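Local coordinates for ARF GTPase-activating protein GIT1 (Rattus norvegicus, PDB 6IUH) that probably serves, through its C-terminal four-helix bundle, as a docking scaffold for short helical motifs of adhesion partners such as paxillin, besides acting on ARF GTPases, at residues E67-S72 with K120-I125; N77-R82 with A112-K117; F37-F42 with L103-V108. One frame throughout, in Å; residues are numbered along the deposited sequence.

Contact 1 (E67-S72 with K120-I125); sequences EPVRSS and KQLVTI
Helices 67-87 and 101-128 run side by side here in nearly antiparallel fashion, the two short axes 9.6 Å apart at closest approach and 163° between their N-to-C directions. The tight part is apolar and lies on the bundle side. Ser72, with the largest area buried by the contact, offers its CB to Leu122, whose CD2 lies 3.7 Å from that carbon. One turn earlier on helix 67-87 and one turn later on helix 101-128, Val69 CG2 and Ile125 CG2 meet at 3.7 Å, the two branched side chains crossing obliquely. Leu122 CG stands beside its own backbone N (chi1 -70°) and CD2 leads toward Ser72, while Leu73, Leu76 and Phe60 of the same chain also pack on its side chain; Phe60 and Pro64 likewise cover Val69.

The other side is the more solvent-exposed one, though its contacts are no longer. Exposed Pro68 lends CB to CD1 of partly exposed Ile125 at 3.6 Å, and that same methyl rests against the carbonyl of Pro68. Partly exposed Gln121, extended beyond CG, swings its amide over so that OE1 comes 2.8 Å from Ser72 OG. This is a possible hydrogen bond, but not a settled one, because the Ser72 hydroxyl also lies 3.1 Å from Pro68 O, one turn back in its own helix. Ser72 thus works in both halves, its CB in the apolar layer and its OG at the polar margin. The chemistry implies a seam held chiefly by aliphatic packing, on whose outer margin a single hydroxyl and a single amide supply what polar link there is.

Contact 2 (N77-R82 with A112-K117); sequences NASAYR and AYDIAK
Ser79, Ile115 and Asp114 bury the most surface between 77-82 and 112-117, two nearly antiparallel helical segments. The short axes come within 8.4 Å, and the CA atoms of Ser79 and Ile115 are only 5.7 Å apart, a spacing that small residues such as Ser79 and Ala80 permit. Ile115 has CG1 beside its backbone N with CD1 extended beyond it, so the branch runs over to the other helix: CG1 lies 3.6 Å from Ser79 CB, and CD1 rests on Ala80 CA. Val23, Ile27, Ile49, Val53, Leu76 and Leu83 surround the same side chain. An alanine in place of Ile115 would lose CG2 as well as the CG1-CD1 arm, and would probably loosen packing among all four helices.

Ser79 OG, turned beside its own backbone N, bonds to Leu75 O and sits 3.3 Å from Asp114 CB. It also accepts a hydrogen bond of 2.9 Å from water 1, which donates to Asp114 OD2 as well and accepts from Arg82 NH1. Water 2 repeats the link from Arg82 NH1 to Asp114 OD2, both waters lying in the guanidinium plane at its edge. The charges themselves stay apart, NH1 of Arg82 and OD2 of Asp114 being 4.3 Å from each other. Arg82 NH2 is held by Gln107 and Gln110, while Asp114 OD1 bonds to a polar side chain of another protein's chain. The chemistry implies a water-mediated pairing of charges, which probably steadies the carboxylate that the bound partner uses.

Contact 3 (F37-F42 with L103-V108); sequences FKHDSF and LLTQQV
Phe42, at the start of helix 42-57, points its ring at helix 101-128 and buries the largest area of any residue in the contact. Its CG stands beside the backbone N (chi1 -83°), and the ring reaches Leu104 tip to tip, with CD2 of Phe42 4.0 Å from CD2 of Leu104. Val108 crosses the same ring obliquely, its CG2 4.0 Å from that Phe42 CD2. The CD2-CE2 side of the ring is therefore shared by two aliphatic residues a turn apart on the helix, both methyls placed obliquely to it, while Thr105 OG1 lies near the ring plane beyond CZ.

His39 comes in at about a right angle to Thr105 and presents its ring edge, with CE1 3.7 Å from Thr105 OG1 and the oxygen near the ring plane. No hydrogen bond joins the pair; the threonine hydroxyl, set beside its own backbone N, bonds instead to Phe101 O. The turn itself is compact. Phe37 closes the preceding helix in a Schellman motif with positive phi (63°), and Lys38 is the centre of an inverse gamma turn. Phe37 CA sits 3.7 Å above the plane of the His39 ring, offset toward its rim, and His39 CA lies over one face of the Phe42 ring, again offset toward the rim.

The contact thus fastens the connection between helices 13-35 and 42-57 to the beginning of helix 101-128. Ala34 packs on both Phe42 and Thr105, Leu30 on Val108, and Cys87 of helix 67-87 on both Phe42 and Val108, so that all four helices of the bundle converge around it.

All three contacts use helix 101-128, spaced along its length. Contacts 1 and 2 pair it with the antiparallel helix 67-87, their centres 13 Å apart, whereas contact 3 joins it to the turn before helix 42-57. Contacts 2 and 3 have centres 15 Å apart but touch through Arg82 NH2 and Gln107 OE1, a probable hydrogen bond of 2.9 Å. Contacts 1 and 3 lie on opposite sides of the chain's centre, 28 Å between centres, and do not touch. Another protein's chain meets Lys120 and Thr124 at contact 1, Tyr113 and Asp114 at contact 2, and Thr105 at contact 3, so the shared helix probably contributes to the docking surface.

Contact 1 (E67-S72 with K120-I125)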
ATOM      1  N   GLU A  67      -0.397  -1.941 -20.727  1.00 25.33           N
ATOM      2  CA  GLU A  67      -1.243  -2.897 -20.025  1.00 23.81           C
ATOM      3  C   GLU A  67      -0.788  -3.155 -18.579  1.00 20.56           C
ATOM      4  O   GLU A  67      -1.627  -3.201 -17.679  1.00 23.14           O
ATOM      5  CB  GLU A  67      -1.301  -4.215 -20.804  1.00 27.91           C
ATOM      6  CG  GLU A  67      -2.452  -5.125 -20.412  1.00 30.07           C
ATOM      7  CD  GLU A  67      -3.776  -4.692 -21.018  1.00 39.95           C
ATOM      8  OE1 GLU A  67      -3.812  -3.649 -21.706  1.00 37.59           O
ATOM      9  OE2 GLU A  67      -4.783  -5.403 -20.813  1.00 44.65           O
ATOM     10  N   PRO A  68       0.530  -3.322 -18.341  1.00 23.30           N
ATOM     11  CA  PRO A  68       0.903  -3.540 -16.937  1.00 19.57           C
ATOM     12  C   PRO A  68       0.644  -2.335 -16.031  1.00 20.54           C
ATOM     13  O   PRO A  68       0.364  -2.527 -14.849  1.00 20.13           O
ATOM     14  CB  PRO A  68       2.404  -3.838 -17.017  1.00 22.87           C
ATOM     15  CG  PRO A  68       2.621  -4.333 -18.398  1.00 26.62           C
ATOM     16  CD  PRO A  68       1.680  -3.536 -19.241  1.00 24.60           C
ATOM     17  N   VAL A  69       0.743  -1.119 -16.561  1.00 19.99           N
ATOM     18  CA  VAL A  69       0.421   0.064 -15.768  1.00 19.70           C
ATOM     19  C   VAL A  69      -1.067   0.082 -15.415  1.00 24.42           C
ATOM     20  O   VAL A  69      -1.434   0.367 -14.273  1.00 25.30           O
ATOM     21  CB  VAL A  69       0.793   1.370 -16.498  1.00 20.62           C
ATOM     22  CG1 VAL A  69       0.388   2.582 -15.665  1.00 20.41           C
ATOM     23  CG2 VAL A  69       2.283   1.407 -16.786  1.00 21.62           C
ATOM     24  N   ARG A  70      -1.918  -0.230 -16.390  1.00 23.39           N
ATOM     25  CA  ARG A  70      -3.357  -0.318 -16.151  1.00 22.42           C
ATOM     26  C   ARG A  70      -3.675  -1.315 -15.040  1.00 21.46           C
ATOM     27  O   ARG A  70      -4.465  -1.025 -14.139  1.00 23.26           O
ATOM     28  CB  ARG A  70      -4.097  -0.724 -17.429  1.00 23.92           C
ATOM     29  CG  ARG A  70      -3.973   0.264 -18.578  1.00 24.01           C
ATOM     30  CD  ARG A  70      -4.702  -0.246 -19.812  1.00 25.40           C
ATOM     31  NE  ARG A  70      -4.568   0.666 -20.945  1.00 32.94           N
ATOM     32  CZ  ARG A  70      -5.076   0.439 -22.153  1.00 39.67           C
ATOM     33  NH1 ARG A  70      -5.756  -0.675 -22.390  1.00 47.51           N
ATOM     34  NH2 ARG A  70      -4.908   1.327 -23.124  1.00 40.64           N
ATOM     35  N   SER A  71      -3.048  -2.485 -15.112  1.00 21.16           N
ATOM     36  CA  SER A  71      -3.275  -3.547 -14.136  1.00 26.42           C
ATOM     37  C   SER A  71      -2.782  -3.164 -12.746  1.00 25.57           C
ATOM     38  O   SER A  71      -3.486  -3.357 -11.753  1.00 22.11           O
ATOM     39  CB  SER A  71      -2.588  -4.842 -14.584  1.00 33.92           C
ATOM     40  OG  SER A  71      -2.780  -5.876 -13.635  1.00 51.00           O
ATOM     41  N   SER A  72      -1.570  -2.628 -12.677  1.00 20.68           N
ATOM     42  CA  SER A  72      -0.978  -2.279 -11.391  1.00 26.34           C
ATOM     43  C   SER A  72      -1.695  -1.096 -10.740  1.00 27.07           C
ATOM     44  O   SER A  72      -1.864  -1.063  -9.518  1.00 20.78           O
ATOM     45  CB  SER A  72       0.512  -1.980 -11.553  1.00 33.51           C
ATOM     46  OG  SER A  72       1.221  -3.157 -11.909  1.00 21.80           O
ATOM     47  N   LYS A 120       5.413  -1.580  -6.013  1.00 18.74           N
ATOM     48  CA  LYS A 120       6.626  -2.236  -6.493  1.00 21.95           C
ATOM     49  C   LYS A 120       6.549  -2.529  -7.991  1.00 26.20           C
ATOM     50  O   LYS A 120       7.516  -2.315  -8.724  1.00 22.48           O
ATOM     51  CB  LYS A 120       6.874  -3.539  -5.726  1.00 20.15           C
ATOM     52  CG  LYS A 120       8.193  -4.219  -6.070  1.00 25.75           C
ATOM     53  CD  LYS A 120       8.264  -5.617  -5.471  1.00 37.21           C
ATOM     54  CE  LYS A 120       7.158  -6.503  -6.026  1.00 49.36           C
ATOM     55  NZ  LYS A 120       7.134  -7.845  -5.379  1.00 57.64           N
ATOM     56  N   GLN A 121       5.400  -3.025  -8.439  1.00 26.61           N
ATOM     57  CA  GLN A 121       5.207  -3.332  -9.852  1.00 22.03           C
ATOM     58  C   GLN A 121       5.377  -2.079 -10.700  1.00 24.73           C
ATOM     59  O   GLN A 121       6.021  -2.110 -11.743  1.00 24.22           O
ATOM     60  CB  GLN A 121       3.829  -3.953 -10.088  1.00 21.97           C
ATOM     61  CG  GLN A 121       3.680  -5.351  -9.509  1.00 27.85           C
ATOM     62  CD  GLN A 121       2.248  -5.854  -9.531  1.00 35.17           C
ATOM     63  OE1 GLN A 121       1.340  -5.168  -9.999  1.00 26.59           O
ATOM     64  NE2 GLN A 121       2.040  -7.058  -9.015  1.00 37.23           N
ATOM     65  N   LEU A 122       4.811  -0.973 -10.228  1.00 21.47           N
ATOM     66  CA  LEU A 122       4.898   0.301 -10.933  1.00 19.58           C
ATOM     67  C   LEU A 122       6.331   0.818 -11.001  1.00 22.24           C
ATOM     68  O   LEU A 122       6.735   1.409 -12.006  1.00 23.29           O
ATOM     69  CB  LEU A 122       3.995   1.335 -10.258  1.00 17.11           C
ATOM     70  CG  LEU A 122       2.499   1.071 -10.438  1.00 23.28           C
ATOM     71  CD1 LEU A 122       1.675   1.948  -9.499  1.00 24.13           C
ATOM     72  CD2 LEU A 122       2.087   1.305 -11.880  1.00 23.26           C
ATOM     73  N   VAL A 123       7.092   0.601  -9.930  1.00 23.24           N
ATOM     74  CA  VAL A 123       8.507   0.957  -9.918  1.00 24.84           C
ATOM     75  C   VAL A 123       9.257   0.164 -10.982  1.00 21.63           C
ATOM     76  O   VAL A 123      10.056   0.718 -11.739  1.00 25.67           O
ATOM     77  CB  VAL A 123       9.155   0.700  -8.542  1.00 23.50           C
ATOM     78  CG1 VAL A 123      10.669   0.845  -8.626  1.00 25.03           C
ATOM     79  CG2 VAL A 123       8.589   1.651  -7.502  1.00 23.79           C
ATOM     80  N   THR A 124       8.982  -1.135 -11.035  1.00 24.54           N
ATOM     81  CA  THR A 124       9.624  -2.028 -11.996  1.00 24.94           C
ATOM     82  C   THR A 124       9.281  -1.646 -13.433  1.00 27.32           C
ATOM     83  O   THR A 124      10.166  -1.563 -14.284  1.00 25.86           O
ATOM     84  CB  THR A 124       9.215  -3.495 -11.754  1.00 29.85           C
ATOM     85  OG1 THR A 124       9.686  -3.917 -10.469  1.00 32.04           O
ATOM     86  CG2 THR A 124       9.803  -4.400 -12.825  1.00 34.50           C
ATOM     87  N   ILE A 125       7.996  -1.420 -13.695  1.00 24.46           N
ATOM     88  CA  ILE A 125       7.534  -1.028 -15.023  1.00 27.69           C
ATOM     89  C   ILE A 125       8.242   0.228 -15.507  1.00 28.51           C
ATOM     90  O   ILE A 125       8.732   0.286 -16.635  1.00 25.67           O
ATOM     91  CB  ILE A 125       6.016  -0.768 -15.047  1.00 26.85           C
ATOM     92  CG1 ILE A 125       5.241  -2.060 -14.791  1.00 24.38           C
ATOM     93  CG2 ILE A 125       5.603  -0.166 -16.378  1.00 31.02           C
ATOM     94  CD1 ILE A 125       3.794  -1.818 -14.402  1.00 23.39           C
TER

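Contact 2 (N77-R82 with A112-K117)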
ATOM      1  N   ASN A  77      -5.133   1.260  -6.607  1.00 21.76           N
ATOM      2  CA  ASN A  77      -6.315   2.049  -6.263  1.00 25.65           C
ATOM      3  C   ASN A  77      -7.362   1.250  -5.494  1.00 25.87           C
ATOM      4  O   ASN A  77      -7.931   1.740  -4.517  1.00 26.16           O
ATOM      5  CB  ASN A  77      -6.941   2.637  -7.530  1.00 30.80           C
ATOM      6  CG  ASN A  77      -6.080   3.716  -8.161  1.00 33.96           C
ATOM      7  OD1 ASN A  77      -5.429   4.492  -7.462  1.00 39.35           O
ATOM      8  ND2 ASN A  77      -6.076   3.771  -9.488  1.00 29.80           N
ATOM      9  N   ALA A  78      -7.615   0.022  -5.931  1.00 21.56           N
ATOM     10  CA  ALA A  78      -8.620  -0.821  -5.287  1.00 25.84           C
ATOM     11  C   ALA A  78      -8.218  -1.198  -3.866  1.00 21.84           C
ATOM     12  O   ALA A  78      -9.068  -1.293  -2.983  1.00 22.79           O
ATOM     13  CB  ALA A  78      -8.871  -2.074  -6.108  1.00 25.10           C
ATOM     14  N   SER A  79      -6.927  -1.416  -3.646  1.00 23.15           N
ATOM     15  CA  SER A  79      -6.441  -1.829  -2.334  1.00 23.77           C
ATOM     16  C   SER A  79      -6.446  -0.667  -1.347  1.00 27.91           C
ATOM     17  O   SER A  79      -6.670  -0.857  -0.148  1.00 25.13           O
ATOM     18  CB  SER A  79      -5.038  -2.420  -2.453  1.00 27.15           C
ATOM     19  OG  SER A  79      -5.034  -3.507  -3.359  1.00 27.11           O
ATOM     20  N   ALA A  80      -6.203   0.537  -1.855  1.00 24.32           N
ATOM     21  CA  ALA A  80      -6.229   1.732  -1.019  1.00 25.33           C
ATOM     22  C   ALA A  80      -7.651   2.018  -0.560  1.00 30.22           C
ATOM     23  O   ALA A  80      -7.881   2.396   0.589  1.00 26.40           O
ATOM     24  CB  ALA A  80      -5.661   2.926  -1.770  1.00 25.52           C
ATOM     25  N   TYR A  81      -8.598   1.833  -1.475  1.00 25.23           N
ATOM     26  CA  TYR A  81     -10.016   2.020  -1.184  1.00 27.36           C
ATOM     27  C   TYR A  81     -10.503   0.968  -0.194  1.00 26.43           C
ATOM     28  O   TYR A  81     -11.227   1.280   0.755  1.00 26.93           O
ATOM     29  CB  TYR A  81     -10.830   1.955  -2.475  1.00 24.03           C
ATOM     30  CG  TYR A  81     -12.312   2.192  -2.298  1.00 32.07           C
ATOM     31  CD1 TYR A  81     -12.837   3.476  -2.321  1.00 37.64           C
ATOM     32  CD2 TYR A  81     -13.187   1.127  -2.129  1.00 35.50           C
ATOM     33  CE1 TYR A  81     -14.196   3.694  -2.166  1.00 38.13           C
ATOM     34  CE2 TYR A  81     -14.543   1.335  -1.974  1.00 44.01           C
ATOM     35  CZ  TYR A  81     -15.041   2.618  -1.994  1.00 40.30           C
ATOM     36  OH  TYR A  81     -16.392   2.824  -1.842  1.00 49.94           O
ATOM     37  N   ARG A  82     -10.105  -0.279  -0.431  1.00 27.85           N
ATOM     38  CA  ARG A  82     -10.431  -1.382   0.466  1.00 30.02           C
ATOM     39  C   ARG A  82      -9.891  -1.128   1.876  1.00 26.49           C
ATOM     40  O   ARG A  82     -10.570  -1.403   2.869  1.00 28.80           O
ATOM     41  CB  ARG A  82      -9.874  -2.692  -0.094  1.00 30.62           C
ATOM     42  CG  ARG A  82     -10.233  -3.932   0.704  1.00 32.71           C
ATOM     43  CD  ARG A  82      -9.416  -5.129   0.238  1.00 29.25           C
ATOM     44  NE  ARG A  82      -9.421  -6.208   1.222  1.00 40.82           N
ATOM     45  CZ  ARG A  82      -8.535  -7.199   1.246  1.00 54.06           C
ATOM     46  NH1 ARG A  82      -7.567  -7.247   0.342  1.00 47.86           N
ATOM     47  NH2 ARG A  82      -8.614  -8.139   2.179  1.00 53.84           N
ATOM     48  N   ALA A 112      -2.582  -3.343   2.789  1.00 24.69           N
ATOM     49  CA  ALA A 112      -1.279  -2.698   2.686  1.00 27.42           C
ATOM     50  C   ALA A 112      -0.316  -3.536   1.855  1.00 23.44           C
ATOM     51  O   ALA A 112       0.493  -2.999   1.092  1.00 20.66           O
ATOM     52  CB  ALA A 112      -0.703  -2.448   4.071  1.00 29.85           C
ATOM     53  N   TYR A 113      -0.398  -4.853   2.017  1.00 18.79           N
ATOM     54  CA  TYR A 113       0.426  -5.780   1.244  1.00 19.59           C
ATOM     55  C   TYR A 113       0.230  -5.574  -0.253  1.00 21.67           C
ATOM     56  O   TYR A 113       1.196  -5.494  -1.013  1.00 21.52           O
ATOM     57  CB  TYR A 113       0.097  -7.227   1.615  1.00 21.82           C
ATOM     58  CG  TYR A 113       0.857  -8.261   0.807  1.00 22.51           C
ATOM     59  CD1 TYR A 113       2.099  -8.724   1.228  1.00 27.70           C
ATOM     60  CD2 TYR A 113       0.333  -8.778  -0.373  1.00 22.86           C
ATOM     61  CE1 TYR A 113       2.794  -9.669   0.498  1.00 28.02           C
ATOM     62  CE2 TYR A 113       1.021  -9.721  -1.107  1.00 25.57           C
ATOM     63  CZ  TYR A 113       2.250 -10.163  -0.669  1.00 31.79           C
ATOM     64  OH  TYR A 113       2.933 -11.104  -1.401  1.00 31.00           O
ATOM     65  N   ASP A 114      -1.030  -5.505  -0.672  1.00 21.29           N
ATOM     66  CA  ASP A 114      -1.354  -5.348  -2.084  1.00 21.49           C
ATOM     67  C   ASP A 114      -1.031  -3.946  -2.594  1.00 22.90           C
ATOM     68  O   ASP A 114      -0.706  -3.776  -3.771  1.00 21.04           O
ATOM     69  CB  ASP A 114      -2.827  -5.682  -2.334  1.00 25.09           C
ATOM     70  CG  ASP A 114      -3.069  -7.178  -2.455  1.00 30.20           C
ATOM     71  OD1 ASP A 114      -2.090  -7.919  -2.686  1.00 29.01           O
ATOM     72  OD2 ASP A 114      -4.231  -7.616  -2.327  1.00 29.50           O
ATOM     73  N   ILE A 115      -1.116  -2.948  -1.720  1.00 21.68           N
ATOM     74  CA  ILE A 115      -0.726  -1.589  -2.091  1.00 20.25           C
ATOM     75  C   ILE A 115       0.770  -1.557  -2.383  1.00 25.24           C
ATOM     76  O   ILE A 115       1.205  -1.035  -3.409  1.00 21.28           O
ATOM     77  CB  ILE A 115      -1.056  -0.563  -0.992  1.00 24.49           C
ATOM     78  CG1 ILE A 115      -2.565  -0.448  -0.799  1.00 22.82           C
ATOM     79  CG2 ILE A 115      -0.493   0.803  -1.356  1.00 24.64           C
ATOM     80  CD1 ILE A 115      -2.965   0.440   0.357  1.00 22.34           C
ATOM     81  N   ALA A 116       1.553  -2.128  -1.474  1.00 20.11           N
ATOM     82  CA  ALA A 116       2.996  -2.235  -1.657  1.00 22.66           C
ATOM     83  C   ALA A 116       3.339  -3.065  -2.892  1.00 21.32           C
ATOM     84  O   ALA A 116       4.257  -2.725  -3.641  1.00 21.16           O
ATOM     85  CB  ALA A 116       3.640  -2.837  -0.421  1.00 26.22           C
ATOM     86  N   LYS A 117       2.601  -4.153  -3.095  1.00 20.01           N
ATOM     87  CA  LYS A 117       2.799  -5.020  -4.257  1.00 24.16           C
ATOM     88  C   LYS A 117       2.633  -4.246  -5.557  1.00 20.33           C
ATOM     89  O   LYS A 117       3.483  -4.314  -6.448  1.00 20.28           O
ATOM     90  CB  LYS A 117       1.815  -6.192  -4.221  1.00 23.46           C
ATOM     91  CG  LYS A 117       2.074  -7.274  -5.262  1.00 30.51           C
ATOM     92  CD  LYS A 117       1.050  -8.394  -5.129  1.00 37.17           C
ATOM     93  CE  LYS A 117       1.379  -9.582  -6.011  1.00 42.70           C
ATOM     94  NZ  LYS A 117       0.397 -10.682  -5.808  1.00 46.67           N
TER
HETATM   95  O   HOH W   1      -6.309  -5.864  -2.248  1.00 39.94           O
HETATM   96  O   HOH W   2      -5.250  -9.015  -0.092  1.00 25.92           O

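Contact 3 (F37-F42 with L103-V108)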
ATOM      1  N   PHE A  37      -0.564  -1.866  18.628  1.00 29.38           N
ATOM      2  CA  PHE A  37      -1.973  -1.810  19.014  1.00 31.71           C
ATOM      3  C   PHE A  37      -2.504  -0.382  19.097  1.00 34.52           C
ATOM      4  O   PHE A  37      -3.376  -0.084  19.916  1.00 34.08           O
ATOM      5  CB  PHE A  37      -2.195  -2.526  20.349  1.00 35.55           C
ATOM      6  CG  PHE A  37      -1.637  -3.918  20.388  1.00 42.50           C
ATOM      7  CD1 PHE A  37      -1.704  -4.739  19.275  1.00 41.39           C
ATOM      8  CD2 PHE A  37      -1.036  -4.404  21.536  1.00 42.92           C
ATOM      9  CE1 PHE A  37      -1.190  -6.020  19.308  1.00 43.85           C
ATOM     10  CE2 PHE A  37      -0.518  -5.685  21.576  1.00 46.51           C
ATOM     11  CZ  PHE A  37      -0.595  -6.493  20.459  1.00 44.76           C
ATOM     12  N   LYS A  38      -1.980   0.497  18.247  1.00 31.04           N
ATOM     13  CA  LYS A  38      -2.515   1.847  18.122  1.00 32.65           C
ATOM     14  C   LYS A  38      -3.712   1.833  17.180  1.00 32.56           C
ATOM     15  O   LYS A  38      -3.676   2.441  16.110  1.00 32.60           O
ATOM     16  CB  LYS A  38      -1.454   2.817  17.598  1.00 35.21           C
ATOM     17  CG  LYS A  38      -0.152   2.815  18.374  1.00 40.35           C
ATOM     18  CD  LYS A  38       0.747   3.951  17.914  1.00 48.36           C
ATOM     19  CE  LYS A  38       0.054   5.296  18.085  1.00 59.17           C
ATOM     20  NZ  LYS A  38       0.902   6.429  17.621  1.00 62.70           N
ATOM     21  N   HIS A  39      -4.772   1.137  17.578  1.00 36.80           N
ATOM     22  CA  HIS A  39      -5.920   0.926  16.703  1.00 38.41           C
ATOM     23  C   HIS A  39      -6.649   2.231  16.390  1.00 42.72           C
ATOM     24  O   HIS A  39      -7.349   2.333  15.380  1.00 44.51           O
ATOM     25  CB  HIS A  39      -6.877  -0.091  17.329  1.00 38.51           C
ATOM     26  CG  HIS A  39      -6.251  -1.434  17.565  1.00 38.75           C
ATOM     27  ND1 HIS A  39      -5.853  -2.259  16.536  1.00 44.67           N
ATOM     28  CD2 HIS A  39      -5.947  -2.088  18.710  1.00 38.32           C
ATOM     29  CE1 HIS A  39      -5.337  -3.368  17.037  1.00 28.94           C
ATOM     30  NE2 HIS A  39      -5.382  -3.288  18.357  1.00 43.98           N
ATOM     31  N   ASP A  40      -6.466   3.233  17.244  1.00 35.72           N
ATOM     32  CA  ASP A  40      -7.051   4.549  17.012  1.00 41.78           C
ATOM     33  C   ASP A  40      -6.351   5.280  15.868  1.00 38.79           C
ATOM     34  O   ASP A  40      -6.874   6.258  15.336  1.00 46.33           O
ATOM     35  CB  ASP A  40      -6.986   5.399  18.281  1.00 46.00           C
ATOM     36  CG  ASP A  40      -5.563   5.637  18.748  1.00 44.70           C
ATOM     37  OD1 ASP A  40      -4.762   4.681  18.720  1.00 38.62           O
ATOM     38  OD2 ASP A  40      -5.247   6.780  19.136  1.00 52.85           O
ATOM     39  N   SER A  41      -5.168   4.805  15.494  1.00 35.00           N
ATOM     40  CA  SER A  41      -4.379   5.469  14.464  1.00 37.93           C
ATOM     41  C   SER A  41      -4.624   4.891  13.074  1.00 34.07           C
ATOM     42  O   SER A  41      -4.032   5.350  12.095  1.00 33.55           O
ATOM     43  CB  SER A  41      -2.888   5.386  14.805  1.00 48.07           C
ATOM     44  OG  SER A  41      -2.598   6.094  15.998  1.00 61.47           O
ATOM     45  N   PHE A  42      -5.499   3.893  12.978  1.00 32.06           N
ATOM     46  CA  PHE A  42      -5.736   3.227  11.696  1.00 31.72           C
ATOM     47  C   PHE A  42      -6.352   4.159  10.652  1.00 30.85           C
ATOM     48  O   PHE A  42      -5.946   4.145   9.490  1.00 33.11           O
ATOM     49  CB  PHE A  42      -6.626   1.996  11.881  1.00 35.48           C
ATOM     50  CG  PHE A  42      -5.876   0.763  12.315  1.00 34.01           C
ATOM     51  CD1 PHE A  42      -4.595   0.857  12.833  1.00 32.07           C
ATOM     52  CD2 PHE A  42      -6.451  -0.491  12.190  1.00 34.13           C
ATOM     53  CE1 PHE A  42      -3.904  -0.277  13.228  1.00 31.23           C
ATOM     54  CE2 PHE A  42      -5.767  -1.628  12.584  1.00 32.96           C
ATOM     55  CZ  PHE A  42      -4.490  -1.520  13.104  1.00 28.19           C
ATOM     56  N   LEU A 103      -9.426  -9.789  13.358  1.00 28.56           N
ATOM     57  CA  LEU A 103      -9.911  -9.793  11.986  1.00 28.29           C
ATOM     58  C   LEU A 103      -9.595  -8.468  11.296  1.00 36.03           C
ATOM     59  O   LEU A 103      -9.155  -8.447  10.149  1.00 28.80           O
ATOM     60  CB  LEU A 103     -11.414 -10.067  11.953  1.00 29.16           C
ATOM     61  CG  LEU A 103     -12.086  -9.994  10.582  1.00 34.22           C
ATOM     62  CD1 LEU A 103     -11.445 -10.980   9.614  1.00 40.41           C
ATOM     63  CD2 LEU A 103     -13.581 -10.253  10.707  1.00 40.19           C
ATOM     64  N   LEU A 104      -9.815  -7.367  12.009  1.00 30.56           N
ATOM     65  CA  LEU A 104      -9.534  -6.034  11.484  1.00 29.39           C
ATOM     66  C   LEU A 104      -8.078  -5.875  11.060  1.00 28.27           C
ATOM     67  O   LEU A 104      -7.788  -5.468   9.937  1.00 28.68           O
ATOM     68  CB  LEU A 104      -9.878  -4.972  12.524  1.00 34.17           C
ATOM     69  CG  LEU A 104      -9.375  -3.564  12.207  1.00 31.17           C
ATOM     70  CD1 LEU A 104     -10.125  -2.978  11.021  1.00 33.41           C
ATOM     71  CD2 LEU A 104      -9.506  -2.675  13.435  1.00 35.90           C
ATOM     72  N   THR A 105      -7.167  -6.192  11.974  1.00 24.24           N
ATOM     73  CA  THR A 105      -5.739  -6.071  11.710  1.00 24.31           C
ATOM     74  C   THR A 105      -5.320  -6.941  10.531  1.00 26.23           C
ATOM     75  O   THR A 105      -4.530  -6.516   9.685  1.00 24.64           O
ATOM     76  CB  THR A 105      -4.911  -6.448  12.950  1.00 28.87           C
ATOM     77  OG1 THR A 105      -5.245  -5.564  14.026  1.00 30.76           O
ATOM     78  CG2 THR A 105      -3.425  -6.334  12.657  1.00 29.37           C
ATOM     79  N   GLN A 106      -5.861  -8.153  10.470  1.00 25.97           N
ATOM     80  CA  GLN A 106      -5.586  -9.042   9.344  1.00 22.97           C
ATOM     81  C   GLN A 106      -5.983  -8.396   8.023  1.00 26.08           C
ATOM     82  O   GLN A 106      -5.193  -8.364   7.081  1.00 25.01           O
ATOM     83  CB  GLN A 106      -6.315 -10.376   9.512  1.00 22.84           C
ATOM     84  CG  GLN A 106      -5.760 -11.251  10.631  1.00 26.97           C
ATOM     85  CD  GLN A 106      -6.714 -12.358  11.033  1.00 32.04           C
ATOM     86  OE1 GLN A 106      -7.724 -12.591  10.372  1.00 31.20           O
ATOM     87  NE2 GLN A 106      -6.402 -13.042  12.128  1.00 32.49           N
ATOM     88  N   GLN A 107      -7.202  -7.869   7.964  1.00 24.41           N
ATOM     89  CA  GLN A 107      -7.705  -7.267   6.735  1.00 22.18           C
ATOM     90  C   GLN A 107      -6.900  -6.029   6.352  1.00 22.94           C
ATOM     91  O   GLN A 107      -6.597  -5.813   5.179  1.00 28.33           O
ATOM     92  CB  GLN A 107      -9.185  -6.918   6.882  1.00 24.48           C
ATOM     93  CG  GLN A 107     -10.093  -8.136   6.972  1.00 29.64           C
ATOM     94  CD  GLN A 107      -9.997  -9.020   5.742  1.00 34.90           C
ATOM     95  OE1 GLN A 107     -10.073  -8.539   4.611  1.00 37.53           O
ATOM     96  NE2 GLN A 107      -9.821 -10.319   5.958  1.00 34.43           N
ATOM     97  N   VAL A 108      -6.544  -5.227   7.350  1.00 22.03           N
ATOM     98  CA  VAL A 108      -5.775  -4.010   7.121  1.00 21.44           C
ATOM     99  C   VAL A 108      -4.397  -4.319   6.522  1.00 24.85           C
ATOM    100  O   VAL A 108      -3.984  -3.691   5.546  1.00 27.58           O
ATOM    101  CB  VAL A 108      -5.620  -3.205   8.430  1.00 26.84           C
ATOM    102  CG1 VAL A 108      -4.529  -2.158   8.302  1.00 34.50           C
ATOM    103  CG2 VAL A 108      -6.949  -2.560   8.805  1.00 31.92           C
TER